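Local coordinates for brain tumor protein (Drosophila melanogaster American nodavirus, PDB 6J9R) that probably represses translation of target mRNAs as a TRIM-family protein, its coiled-coil domain pairing two chains into an elongated antiparallel dimer, at the interface of chains A and B. Numbering follows the deposited sequence. Chains: chain A/B, Brain tumor protein.

The interface of chains A and B. Residues chain A 99, 102-103, 108, 113, 116; chain B 9, 12-13.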
ATOM      1  N   CYS A  99     -37.783 -36.188 -32.304  1.00 42.06           N
ATOM      2  CA  CYS A  99     -39.129 -36.345 -31.759  1.00 43.20           C
ATOM      3  C   CYS A  99     -40.168 -36.414 -32.868  1.00 55.01           C
ATOM      4  O   CYS A  99     -41.068 -37.262 -32.859  1.00 57.87           O
ATOM      5  CB  CYS A  99     -39.483 -35.194 -30.826  1.00 44.35           C
ATOM      6  SG  CYS A  99     -38.610 -35.216 -29.264  1.00 49.08           S
ATOM      7  N   VAL A 102     -40.077 -39.639 -34.695  1.00 42.00           N
ATOM      8  CA  VAL A 102     -40.676 -40.705 -33.903  1.00 44.66           C
ATOM      9  C   VAL A 102     -42.195 -40.615 -33.897  1.00 45.24           C
ATOM     10  O   VAL A 102     -42.906 -41.599 -34.102  1.00 45.35           O
ATOM     11  CB  VAL A 102     -40.167 -40.690 -32.445  1.00 45.32           C
ATOM     12  CG1 VAL A 102     -41.086 -41.525 -31.561  1.00 44.70           C
ATOM     13  CG2 VAL A 102     -38.729 -41.191 -32.376  1.00 39.73           C
ATOM     14  N   GLU A 103     -42.691 -39.409 -33.687  1.00 48.39           N
ATOM     15  CA  GLU A 103     -44.126 -39.195 -33.586  1.00 49.96           C
ATOM     16  C   GLU A 103     -44.887 -39.518 -34.876  1.00 48.68           C
ATOM     17  O   GLU A 103     -46.077 -39.794 -34.829  1.00 55.73           O
ATOM     18  CB  GLU A 103     -44.367 -37.753 -33.152  1.00 48.14           C
ATOM     19  CG  GLU A 103     -44.149 -37.565 -31.667  1.00 63.38           C
ATOM     20  CD  GLU A 103     -43.712 -36.163 -31.314  1.00 68.89           C
ATOM     21  OE1 GLU A 103     -43.649 -35.306 -32.227  1.00 66.52           O
ATOM     22  OE2 GLU A 103     -43.444 -35.909 -30.118  1.00 77.91           O
ATOM     23  N   PRO A 108     -41.016 -47.045 -35.572  1.00 34.53           N
ATOM     24  CA  PRO A 108     -39.701 -46.427 -35.303  1.00 37.57           C
ATOM     25  C   PRO A 108     -38.527 -47.411 -35.416  1.00 33.10           C
ATOM     26  O   PRO A 108     -38.463 -48.354 -34.653  1.00 38.99           O
ATOM     27  CB  PRO A 108     -39.843 -45.911 -33.856  1.00 29.35           C
ATOM     28  CG  PRO A 108     -41.342 -45.763 -33.648  1.00 28.23           C
ATOM     29  CD  PRO A 108     -41.980 -46.848 -34.474  1.00 29.02           C
ATOM     30  N   LEU A 113     -34.720 -44.918 -32.363  1.00 32.21           N
ATOM     31  CA  LEU A 113     -34.971 -45.013 -30.930  1.00 34.75           C
ATOM     32  C   LEU A 113     -33.675 -44.844 -30.165  1.00 31.25           C
ATOM     33  O   LEU A 113     -33.666 -44.246 -29.097  1.00 34.13           O
ATOM     34  CB  LEU A 113     -35.644 -46.343 -30.569  1.00 36.65           C
ATOM     35  CG  LEU A 113     -37.069 -46.530 -31.104  1.00 37.74           C
ATOM     36  CD1 LEU A 113     -37.542 -47.968 -30.917  1.00 33.53           C
ATOM     37  CD2 LEU A 113     -38.059 -45.554 -30.472  1.00 39.25           C
ATOM     38  N   ALA A 116     -32.921 -41.155 -30.145  1.00 24.99           N
ATOM     39  CA  ALA A 116     -33.737 -40.467 -29.148  1.00 31.19           C
ATOM     40  C   ALA A 116     -33.117 -40.626 -27.753  1.00 31.80           C
ATOM     41  O   ALA A 116     -32.958 -39.650 -27.034  1.00 31.70           O
ATOM     42  CB  ALA A 116     -35.192 -40.993 -29.154  1.00 28.45           C
TER
ATOM     43  N   LEU B   9     -42.556 -44.959 -24.810  1.00 60.74           N
ATOM     44  CA  LEU B   9     -42.212 -44.024 -25.872  1.00 55.11           C
ATOM     45  C   LEU B   9     -42.739 -42.613 -25.606  1.00 65.89           C
ATOM     46  O   LEU B   9     -41.994 -41.639 -25.743  1.00 67.60           O
ATOM     47  CB  LEU B   9     -42.756 -44.520 -27.215  1.00 54.13           C
ATOM     48  CG  LEU B   9     -41.763 -44.714 -28.373  1.00 53.37           C
ATOM     49  CD1 LEU B   9     -42.481 -44.861 -29.713  1.00 50.68           C
ATOM     50  CD2 LEU B   9     -40.755 -43.563 -28.397  1.00 52.52           C
ATOM     51  N   LEU B  12     -40.839 -41.024 -22.941  1.00 57.73           N
ATOM     52  CA  LEU B  12     -39.557 -40.625 -23.487  1.00 55.77           C
ATOM     53  C   LEU B  12     -39.658 -39.321 -24.255  1.00 54.79           C
ATOM     54  O   LEU B  12     -38.871 -38.398 -24.035  1.00 56.76           O
ATOM     55  CB  LEU B  12     -39.007 -41.697 -24.405  1.00 53.90           C
ATOM     56  CG  LEU B  12     -37.685 -41.267 -25.020  1.00 52.27           C
ATOM     57  CD1 LEU B  12     -36.653 -41.084 -23.908  1.00 53.72           C
ATOM     58  CD2 LEU B  12     -37.224 -42.287 -26.053  1.00 50.47           C
ATOM     59  N   LEU B  13     -40.631 -39.247 -25.156  1.00 54.90           N
ATOM     60  CA  LEU B  13     -40.791 -38.069 -25.994  1.00 60.19           C
ATOM     61  C   LEU B  13     -41.099 -36.820 -25.181  1.00 66.36           C
ATOM     62  O   LEU B  13     -40.456 -35.785 -25.358  1.00 65.71           O
ATOM     63  CB  LEU B  13     -41.899 -38.295 -27.023  1.00 53.26           C
ATOM     64  CG  LEU B  13     -41.593 -39.410 -28.023  1.00 51.48           C
ATOM     65  CD1 LEU B  13     -42.810 -39.717 -28.867  1.00 53.74           C
ATOM     66  CD2 LEU B  13     -40.394 -39.066 -28.893  1.00 49.54           C
TER
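B:Leu13 and B:Leu9, one turn apart on helix 7-23 of chain B, press into the groove between helices 30-104 and 110-128 of chain A, with A:Val102 as their shared partner. B:Leu13 sets both methyls of its fork against one methyl of A:Val102, CG1, with CD1 at 3.7 Å, as the two side chains cross obliquely. In A:Val102 this methyl points away from the backbone N (chi1 164°), which carries it off the helix surface towards chain B. A beta-branched residue suits the place, because it offers a short, stiff knob close to its own backbone.

CD1 of B:Leu13 also packs against the CG methylene of A:Glu103 at 3.8 Å. The two side chains run past one another in opposite directions: the extended glutamate lays its aliphatic stem along the leucine, and its carboxylate oxygen OE2 stays beside the same methyl, at 4.1 Å from B:Leu13 CD1. A:Cys99, one turn back, meets the other methyl through its backbone, CA lying 4.1 Å from B:Leu13 CD2.

B:Leu9 bridges the two helices of the hairpin. Its CD2 lies 3.8 Å from A:Val102 CG1. The same methyl is 3.9 Å from CD2 of A:Leu113, and the side chains of the two leucines cross at about a right angle. CD1 turns towards the ring of A:Pro108, a rigid apolar cap from the loop joining the helices, in looser contact at 4.2 Å from its CG. Leucine fits here because its forked end can reach several partners at once. Further along helix 110-128, the small A:Ala116 probably allows close approach; B:Leu12 reaches across to set CD2 3.9 Å from its CB.

The patch is a three-helix apolar packing near one end of the antiparallel coiled coil. Repeated by two-fold symmetry at the other end, it fastens the short N-terminal helix of each chain onto its partner's hairpin and probably helps stabilise the dimer.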